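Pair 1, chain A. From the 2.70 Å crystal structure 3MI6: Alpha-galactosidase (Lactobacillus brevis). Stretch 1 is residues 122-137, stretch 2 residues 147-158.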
# COMPACT_ATOMS: atom_id res chain seq x y z
N SER A 122 10.10 13.44 -37.96
CA SER A 122 11.31 12.89 -37.38
C SER A 122 12.22 13.95 -36.80
O SER A 122 11.92 15.14 -36.83
CB SER A 122 12.08 12.09 -38.44
OG SER A 122 12.36 12.89 -39.57
N THR A 123 13.36 13.50 -36.28
CA THR A 123 14.23 14.39 -35.53
C THR A 123 15.42 14.86 -36.34
O THR A 123 15.93 14.15 -37.19
CB THR A 123 14.72 13.72 -34.26
OG1 THR A 123 15.11 12.38 -34.56
CG2 THR A 123 13.60 13.71 -33.24
N PHE A 124 15.88 16.06 -36.04
CA PHE A 124 16.93 16.66 -36.82
C PHE A 124 17.82 17.50 -35.91
O PHE A 124 17.37 17.97 -34.86
CB PHE A 124 16.29 17.56 -37.85
CG PHE A 124 15.25 18.45 -37.27
CD1 PHE A 124 15.58 19.69 -36.77
CD2 PHE A 124 13.93 18.03 -37.20
CE1 PHE A 124 14.62 20.52 -36.22
CE2 PHE A 124 12.96 18.85 -36.64
CZ PHE A 124 13.31 20.10 -36.15
N ASP A 125 19.08 17.67 -36.30
CA ASP A 125 19.98 18.62 -35.66
C ASP A 125 20.45 19.65 -36.68
O ASP A 125 21.43 19.44 -37.37
CB ASP A 125 21.19 17.91 -35.03
CG ASP A 125 22.12 18.87 -34.31
OD1 ASP A 125 21.66 19.98 -33.97
OD2 ASP A 125 23.30 18.54 -34.06
N ASP A 126 19.74 20.77 -36.77
CA ASP A 126 20.12 21.84 -37.66
C ASP A 126 20.60 23.03 -36.83
O ASP A 126 20.67 24.16 -37.32
CB ASP A 126 18.93 22.27 -38.52
CG ASP A 126 18.45 21.16 -39.47
OD1 ASP A 126 19.32 20.46 -40.08
OD2 ASP A 126 17.22 21.00 -39.61
N THR A 127 20.92 22.77 -35.57
CA THR A 127 21.24 23.84 -34.64
C THR A 127 22.63 23.60 -34.05
O THR A 127 22.96 24.10 -32.98
CB THR A 127 20.19 23.93 -33.51
OG1 THR A 127 19.76 22.61 -33.16
CG2 THR A 127 18.98 24.75 -33.97
N ASP A 128 23.43 22.84 -34.78
CA ASP A 128 24.81 22.61 -34.37
C ASP A 128 24.82 22.35 -32.87
O ASP A 128 25.23 23.20 -32.09
CB ASP A 128 25.64 23.84 -34.70
CG ASP A 128 27.11 23.54 -34.75
OD1 ASP A 128 27.45 22.33 -34.69
OD2 ASP A 128 27.91 24.49 -34.85
N ASP A 129 24.37 21.16 -32.47
CA ASP A 129 24.06 20.87 -31.08
C ASP A 129 24.71 19.57 -30.71
O ASP A 129 24.29 18.90 -29.78
CB ASP A 129 22.55 20.75 -30.89
CG ASP A 129 22.13 20.75 -29.42
OD1 ASP A 129 22.89 21.28 -28.57
OD2 ASP A 129 21.03 20.23 -29.13
N ASP A 130 25.73 19.20 -31.47
CA ASP A 130 26.61 18.08 -31.12
C ASP A 130 25.98 16.69 -31.22
O ASP A 130 26.47 15.73 -30.62
CB ASP A 130 27.25 18.32 -29.75
CG ASP A 130 27.96 19.68 -29.67
OD1 ASP A 130 28.55 20.11 -30.69
OD2 ASP A 130 27.92 20.31 -28.59
N ALA A 131 24.91 16.58 -32.02
CA ALA A 131 24.26 15.29 -32.23
C ALA A 131 25.08 14.40 -33.15
O ALA A 131 25.91 14.87 -33.91
CB ALA A 131 22.85 15.46 -32.77
N GLN A 132 24.83 13.10 -33.06
CA GLN A 132 25.54 12.11 -33.85
C GLN A 132 24.57 10.99 -34.22
O GLN A 132 23.68 10.66 -33.44
CB GLN A 132 26.71 11.53 -33.05
CG GLN A 132 27.74 12.54 -32.55
CD GLN A 132 29.00 11.86 -32.00
OE1 GLN A 132 30.01 11.77 -32.69
NE2 GLN A 132 28.94 11.37 -30.77
N THR A 133 24.72 10.41 -35.40
CA THR A 133 23.90 9.26 -35.76
C THR A 133 24.80 8.06 -36.00
O THR A 133 25.74 8.14 -36.77
CB THR A 133 23.02 9.52 -37.01
OG1 THR A 133 22.36 10.78 -36.91
CG2 THR A 133 21.97 8.44 -37.17
N LEU A 134 24.50 6.97 -35.30
CA LEU A 134 25.21 5.71 -35.43
C LEU A 134 24.29 4.75 -36.16
O LEU A 134 23.13 4.59 -35.76
CB LEU A 134 25.51 5.14 -34.04
CG LEU A 134 26.16 3.75 -33.97
CD1 LEU A 134 27.60 3.79 -34.44
CD2 LEU A 134 26.09 3.16 -32.58
N VAL A 135 24.76 4.15 -37.24
CA VAL A 135 23.96 3.18 -37.99
C VAL A 135 24.61 1.81 -37.95
O VAL A 135 25.70 1.63 -38.45
CB VAL A 135 23.80 3.58 -39.46
CG1 VAL A 135 22.86 2.60 -40.16
CG2 VAL A 135 23.29 4.99 -39.58
N VAL A 136 23.93 0.84 -37.37
CA VAL A 136 24.52 -0.47 -37.17
C VAL A 136 23.83 -1.51 -38.02
O VAL A 136 22.74 -1.97 -37.68
CB VAL A 136 24.48 -0.89 -35.68
CG1 VAL A 136 25.03 -2.28 -35.50
CG2 VAL A 136 25.26 0.09 -34.85
N SER A 137 24.47 -1.91 -39.12
CA SER A 137 23.84 -2.76 -40.13
C SER A 137 24.10 -4.25 -39.91
O SER A 137 25.20 -4.65 -39.55
CB SER A 137 24.28 -2.32 -41.52
OG SER A 137 24.06 -0.93 -41.71
N LEU A 147 19.20 -5.16 -42.23
CA LEU A 147 18.58 -4.35 -41.20
C LEU A 147 19.50 -3.25 -40.71
O LEU A 147 20.61 -3.52 -40.24
CB LEU A 147 18.21 -5.23 -40.01
CG LEU A 147 17.57 -4.48 -38.85
CD1 LEU A 147 16.33 -3.75 -39.33
CD2 LEU A 147 17.25 -5.44 -37.73
N ASP A 148 19.07 -2.00 -40.82
CA ASP A 148 19.81 -0.91 -40.21
C ASP A 148 19.19 -0.52 -38.86
O ASP A 148 18.00 -0.19 -38.78
CB ASP A 148 19.88 0.29 -41.15
CG ASP A 148 20.78 0.02 -42.35
OD1 ASP A 148 21.47 -1.03 -42.31
OD2 ASP A 148 20.80 0.83 -43.32
N LEU A 149 20.00 -0.58 -37.80
CA LEU A 149 19.61 -0.08 -36.48
C LEU A 149 20.20 1.32 -36.26
O LEU A 149 21.41 1.51 -36.22
CB LEU A 149 20.07 -1.04 -35.37
CG LEU A 149 19.34 -2.38 -35.30
CD1 LEU A 149 19.60 -3.11 -34.00
CD2 LEU A 149 17.86 -2.15 -35.47
N ASN A 150 19.32 2.30 -36.11
CA ASN A 150 19.76 3.66 -35.95
C ASN A 150 19.71 4.12 -34.50
O ASN A 150 18.86 3.67 -33.71
CB ASN A 150 18.92 4.57 -36.83
CG ASN A 150 18.80 4.02 -38.24
OD1 ASN A 150 19.79 3.79 -38.91
ND2 ASN A 150 17.57 3.80 -38.68
N TYR A 151 20.63 5.02 -34.18
CA TYR A 151 20.81 5.51 -32.83
C TYR A 151 21.39 6.89 -33.00
O TYR A 151 22.55 7.02 -33.36
CB TYR A 151 21.87 4.69 -32.11
CG TYR A 151 21.53 3.24 -31.82
CD1 TYR A 151 21.81 2.23 -32.73
CD2 TYR A 151 20.98 2.87 -30.59
CE1 TYR A 151 21.52 0.90 -32.44
CE2 TYR A 151 20.68 1.55 -30.30
CZ TYR A 151 20.96 0.56 -31.22
OH TYR A 151 20.66 -0.75 -30.92
N SER A 152 20.60 7.93 -32.77
CA SER A 152 21.16 9.27 -32.74
C SER A 152 21.27 9.81 -31.31
O SER A 152 20.28 9.88 -30.59
CB SER A 152 20.31 10.21 -33.58
OG SER A 152 20.03 9.60 -34.82
N ILE A 153 22.48 10.17 -30.91
CA ILE A 153 22.73 10.81 -29.63
C ILE A 153 22.42 12.31 -29.69
O ILE A 153 22.80 12.99 -30.63
CB ILE A 153 24.19 10.61 -29.18
CG1 ILE A 153 24.32 9.29 -28.42
CG2 ILE A 153 24.64 11.71 -28.23
CD1 ILE A 153 25.40 9.35 -27.37
N PHE A 154 21.71 12.80 -28.68
CA PHE A 154 21.49 14.24 -28.52
C PHE A 154 21.94 14.64 -27.12
O PHE A 154 21.12 14.91 -26.25
CB PHE A 154 20.01 14.56 -28.69
CG PHE A 154 19.58 14.66 -30.11
CD1 PHE A 154 19.16 13.56 -30.80
CD2 PHE A 154 19.55 15.88 -30.75
CE1 PHE A 154 18.75 13.67 -32.08
CE2 PHE A 154 19.13 15.99 -32.04
CZ PHE A 154 18.73 14.88 -32.70
N PRO A 155 23.25 14.69 -26.91
CA PRO A 155 23.87 14.72 -25.59
C PRO A 155 23.30 15.76 -24.64
O PRO A 155 23.22 15.50 -23.44
CB PRO A 155 25.32 15.05 -25.90
CG PRO A 155 25.28 15.67 -27.27
CD PRO A 155 24.23 14.93 -27.98
N HIS A 156 22.91 16.93 -25.15
CA HIS A 156 22.56 18.03 -24.23
C HIS A 156 21.14 17.99 -23.63
O HIS A 156 20.81 18.76 -22.73
CB HIS A 156 22.90 19.40 -24.86
CG HIS A 156 24.31 19.50 -25.34
ND1 HIS A 156 25.40 19.21 -24.54
CD2 HIS A 156 24.81 19.82 -26.56
CE1 HIS A 156 26.51 19.35 -25.24
NE2 HIS A 156 26.18 19.72 -26.47
N GLN A 157 20.29 17.09 -24.13
CA GLN A 157 18.97 16.92 -23.56
C GLN A 157 18.87 15.49 -23.05
O GLN A 157 17.79 15.02 -22.70
CB GLN A 157 17.88 17.23 -24.58
CG GLN A 157 17.93 18.63 -25.15
CD GLN A 157 18.91 18.78 -26.30
OE1 GLN A 157 19.23 17.81 -26.98
NE2 GLN A 157 19.40 20.01 -26.51
N ASP A 158 19.98 14.78 -23.05
CA ASP A 158 20.00 13.41 -22.54
C ASP A 158 19.07 12.45 -23.30
O ASP A 158 18.70 11.40 -22.79
CB ASP A 158 19.72 13.42 -21.03
CG ASP A 158 20.97 13.80 -20.20
OD1 ASP A 158 22.10 13.49 -20.65
OD2 ASP A 158 20.82 14.40 -19.10

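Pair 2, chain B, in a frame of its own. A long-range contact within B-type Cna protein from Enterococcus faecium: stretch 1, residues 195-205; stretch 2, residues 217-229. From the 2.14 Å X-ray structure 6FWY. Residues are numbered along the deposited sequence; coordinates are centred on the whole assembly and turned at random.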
# COMPACT_ATOMS: atom_id res chain seq x y z
N LYS B 195 35.31 8.92 0.87
CA LYS B 195 35.02 9.59 2.13
C LYS B 195 36.32 10.18 2.67
O LYS B 195 37.31 9.46 2.81
CB LYS B 195 34.45 8.61 3.15
CG LYS B 195 33.04 8.20 2.85
CD LYS B 195 32.64 6.85 3.40
CE LYS B 195 32.36 6.99 4.87
NZ LYS B 195 31.65 5.76 5.33
N PRO B 196 36.32 11.49 3.00
CA PRO B 196 37.52 12.04 3.65
C PRO B 196 37.79 11.37 5.00
O PRO B 196 36.85 10.96 5.70
CB PRO B 196 37.19 13.52 3.82
CG PRO B 196 35.71 13.65 3.69
CD PRO B 196 35.24 12.49 2.86
N ALA B 197 39.07 11.25 5.35
CA ALA B 197 39.48 10.70 6.64
C ALA B 197 38.88 11.52 7.78
O ALA B 197 38.76 12.76 7.68
CB ALA B 197 41.00 10.69 6.75
N GLY B 198 38.46 10.81 8.84
CA GLY B 198 37.93 11.49 10.04
C GLY B 198 36.52 12.05 9.87
O GLY B 198 36.05 12.81 10.70
N MET B 199 35.82 11.66 8.79
CA MET B 199 34.44 12.08 8.58
C MET B 199 33.55 11.43 9.65
O MET B 199 33.70 10.27 9.96
CB MET B 199 33.97 11.68 7.18
CG MET B 199 32.63 12.27 6.75
SD MET B 199 31.93 11.31 5.40
CE MET B 199 30.88 10.23 6.37
N LYS B 200 32.64 12.21 10.21
CA LYS B 200 31.66 11.71 11.18
C LYS B 200 30.25 12.12 10.78
O LYS B 200 30.05 13.09 10.07
CB LYS B 200 31.98 12.25 12.58
CG LYS B 200 33.27 11.67 13.15
CD LYS B 200 33.55 12.23 14.54
CE LYS B 200 34.99 11.96 14.93
NZ LYS B 200 35.24 10.48 15.07
N ILE B 201 29.29 11.35 11.28
CA ILE B 201 27.85 11.60 11.09
C ILE B 201 27.18 11.70 12.46
O ILE B 201 27.47 10.89 13.35
CB ILE B 201 27.17 10.49 10.26
CG1 ILE B 201 28.06 10.08 9.06
CG2 ILE B 201 25.79 10.95 9.83
CD1 ILE B 201 27.49 9.04 8.14
N TYR B 202 26.31 12.69 12.64
CA TYR B 202 25.56 12.88 13.89
C TYR B 202 24.05 12.94 13.64
O TYR B 202 23.61 13.47 12.62
CB TYR B 202 26.03 14.16 14.62
CG TYR B 202 27.46 14.06 15.11
CD1 TYR B 202 28.51 14.32 14.26
CD2 TYR B 202 27.75 13.67 16.41
CE1 TYR B 202 29.83 14.20 14.68
CE2 TYR B 202 29.08 13.57 16.86
CZ TYR B 202 30.11 13.81 15.97
OH TYR B 202 31.43 13.74 16.35
N ASP B 203 23.26 12.37 14.56
CA ASP B 203 21.79 12.46 14.52
C ASP B 203 21.32 13.85 14.97
O ASP B 203 22.14 14.71 15.30
CB ASP B 203 21.11 11.31 15.29
CG ASP B 203 21.33 11.36 16.82
OD1 ASP B 203 21.65 12.42 17.40
OD2 ASP B 203 21.15 10.31 17.46
N ALA B 204 20.01 14.06 14.99
CA ALA B 204 19.41 15.35 15.34
C ALA B 204 19.65 15.78 16.77
O ALA B 204 19.55 16.97 17.06
CB ALA B 204 17.89 15.30 15.09
N ASP B 205 19.93 14.83 17.66
CA ASP B 205 20.21 15.10 19.08
C ASP B 205 21.71 15.37 19.34
O ASP B 205 22.10 15.58 20.49
CB ASP B 205 19.75 13.94 19.96
CG ASP B 205 18.30 13.51 19.67
OD1 ASP B 205 17.48 14.37 19.25
OD2 ASP B 205 17.96 12.32 19.84
N ASN B 217 11.93 11.66 8.74
CA ASN B 217 11.25 12.83 9.33
C ASN B 217 12.06 13.37 10.52
O ASN B 217 11.55 13.58 11.62
CB ASN B 217 9.80 12.50 9.68
CG ASN B 217 9.02 12.01 8.46
OD1 ASN B 217 9.06 12.64 7.42
ND2 ASN B 217 8.35 10.88 8.58
N SER B 218 13.34 13.59 10.25
CA SER B 218 14.32 13.99 11.24
C SER B 218 15.43 14.77 10.54
O SER B 218 15.22 15.32 9.47
CB SER B 218 14.87 12.74 11.95
OG SER B 218 15.68 13.08 13.06
N SER B 219 16.60 14.84 11.15
CA SER B 219 17.77 15.38 10.48
C SER B 219 19.03 14.69 10.92
O SER B 219 19.04 13.98 11.90
CB SER B 219 17.86 16.89 10.68
OG SER B 219 17.69 17.25 12.03
N PHE B 220 20.08 14.88 10.14
CA PHE B 220 21.41 14.44 10.52
C PHE B 220 22.43 15.43 9.99
O PHE B 220 22.13 16.26 9.15
CB PHE B 220 21.71 13.02 10.02
CG PHE B 220 21.72 12.87 8.54
CD1 PHE B 220 22.88 13.12 7.81
CD2 PHE B 220 20.58 12.50 7.87
CE1 PHE B 220 22.87 13.04 6.43
CE2 PHE B 220 20.57 12.36 6.50
CZ PHE B 220 21.72 12.65 5.77
N THR B 221 23.66 15.31 10.50
CA THR B 221 24.76 16.20 10.13
C THR B 221 25.98 15.37 9.77
O THR B 221 26.33 14.44 10.49
CB THR B 221 25.02 17.21 11.26
OG1 THR B 221 23.88 18.05 11.41
CG2 THR B 221 26.23 18.08 10.96
N ILE B 222 26.59 15.68 8.63
CA ILE B 222 27.87 15.13 8.22
C ILE B 222 28.94 16.16 8.59
O ILE B 222 28.76 17.35 8.36
CB ILE B 222 27.91 14.83 6.70
CG1 ILE B 222 26.91 13.73 6.38
CG2 ILE B 222 29.31 14.39 6.26
CD1 ILE B 222 26.73 13.42 4.92
N LYS B 223 30.05 15.68 9.16
CA LYS B 223 31.15 16.54 9.59
C LYS B 223 32.45 16.12 8.93
O LYS B 223 32.84 14.96 9.00
CB LYS B 223 31.28 16.49 11.11
CG LYS B 223 30.01 16.93 11.81
CD LYS B 223 30.26 17.45 13.20
CE LYS B 223 28.96 17.87 13.86
NZ LYS B 223 29.14 18.55 15.16
N VAL B 224 33.12 17.07 8.30
CA VAL B 224 34.34 16.84 7.53
C VAL B 224 35.42 17.69 8.19
O VAL B 224 35.24 18.89 8.32
CB VAL B 224 34.16 17.25 6.05
CG1 VAL B 224 35.45 17.08 5.25
CG2 VAL B 224 33.02 16.45 5.40
N PRO B 225 36.54 17.06 8.63
CA PRO B 225 37.58 17.86 9.31
C PRO B 225 38.08 19.03 8.47
O PRO B 225 38.29 18.88 7.26
CB PRO B 225 38.69 16.84 9.55
CG PRO B 225 38.03 15.52 9.57
CD PRO B 225 36.89 15.62 8.60
N VAL B 226 38.26 20.20 9.09
CA VAL B 226 38.75 21.39 8.36
C VAL B 226 40.18 21.22 7.82
O VAL B 226 40.63 22.00 7.00
CB VAL B 226 38.65 22.71 9.19
CG1 VAL B 226 37.19 23.01 9.54
CG2 VAL B 226 39.52 22.69 10.44
N THR B 227 40.89 20.20 8.28
CA THR B 227 42.18 19.79 7.69
C THR B 227 42.08 19.09 6.34
O THR B 227 43.08 18.94 5.64
CB THR B 227 43.01 18.93 8.68
OG1 THR B 227 42.19 17.91 9.28
CG2 THR B 227 43.52 19.80 9.81
N THR B 228 40.87 18.67 5.95
CA THR B 228 40.66 17.96 4.71
C THR B 228 40.95 18.88 3.52
O THR B 228 40.47 20.02 3.50
CB THR B 228 39.22 17.44 4.63
OG1 THR B 228 38.93 16.70 5.82
CG2 THR B 228 38.99 16.56 3.41
N PRO B 229 41.73 18.39 2.52
CA PRO B 229 41.92 19.13 1.27
C PRO B 229 40.60 19.53 0.59
O PRO B 229 39.64 18.77 0.62
CB PRO B 229 42.69 18.13 0.40
CG PRO B 229 43.43 17.27 1.36
CD PRO B 229 42.55 17.17 2.57
O HOH W 1 40.07 14.50 5.97

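Where do the two pairs differ most sharply? It is where the segment before the first strand meets residues just past the end of the second: an acidic segment in pair 1 and a proline-containing turn in pair 2, held by different means. In pair 1 the contact is polar: H156(A) NE2 donates to D130(A) OD2 at 2.8 Å, nearly straight, and Q157(A) NE2 donates to D129(A) OD2 at 3.1 Å. In pair 2 the positions matching D129(A) and D130(A) are A197(B) and G198(B): the alanine's methyl offers no acceptor, and the glycine has no side chain. Here P196(B) CB lies 3.6 Å from T228(B) CG2, and one water bridges the stretches, donating to A197(B) O at 2.8 Å and to T228(B) OG1 at 2.5 Å.

What backbone do they share? Both are antiparallel strand pairs, with angles of 156° and 158° between their directions, and 14 central residues superpose to 0.6 Å. Q132(A) and I153(A) match K200(B) and K223(B), and each couple exchanges two backbone hydrogen bonds: Q132(A) N to I153(A) O at 3.2 Å and I153(A) N to Q132(A) O at 2.8 Å, against K200(B) N to K223(B) O at 3.0 Å and K223(B) N to K200(B) O at 2.7 Å. Two residues on, L134(A) with Y151(A) matches Y202(B) with T221(B), again bonded both ways. The ladder then runs further in pair 1, where V136(A) N reaches L149(A) O at 2.8 Å and L149(A) N reaches V136(A) O at 3.1 Å; at the matching positions of pair 2, A204(B) N and S219(B) O are 3.2 Å apart, but the angle is too poor for a hydrogen bond.

How do side chains fill the same sites? The aromatic ring changes strands: Y151(A) sits where T221(B) does, and Y202(B) where L134(A) does. In pair 1, L134(A) CB packs 4.1 Å from Y151(A) CB. In pair 2, on the corresponding face, K223(B) extends over the tyrosine ring, placing NZ 4.6 Å from the Y202(B) ring centroid in a cation-pi contact, with its CD 3.6 Å from Y202(B) CE1. On the other face, T133(A) CG2 lies 3.3 Å from S152(A) OG; the matching residues, I201(B) and I222(B), are both isoleucines.

How is the strand's entrance packed? A131(A) matches M199(B), and F154(A) matches V224(B). The small alanine is paired with a large ring: A131(A) CB lies over the F154(A) face, 4.0 Å from the ring centroid. Pair 2 reverses the sizes, and M199(B) CG reaches both I222(B) CG2, at 4.0 Å, and V224(B) CG2, at 4.4 Å. A proline follows in both, P155(A) and P225(B). At G198(B), with its positive phi, a CB would come 3.1 Å from P225(B) CG, a tight approach; D130(A) carries a CB there, 4.1 Å from P155(A) CG.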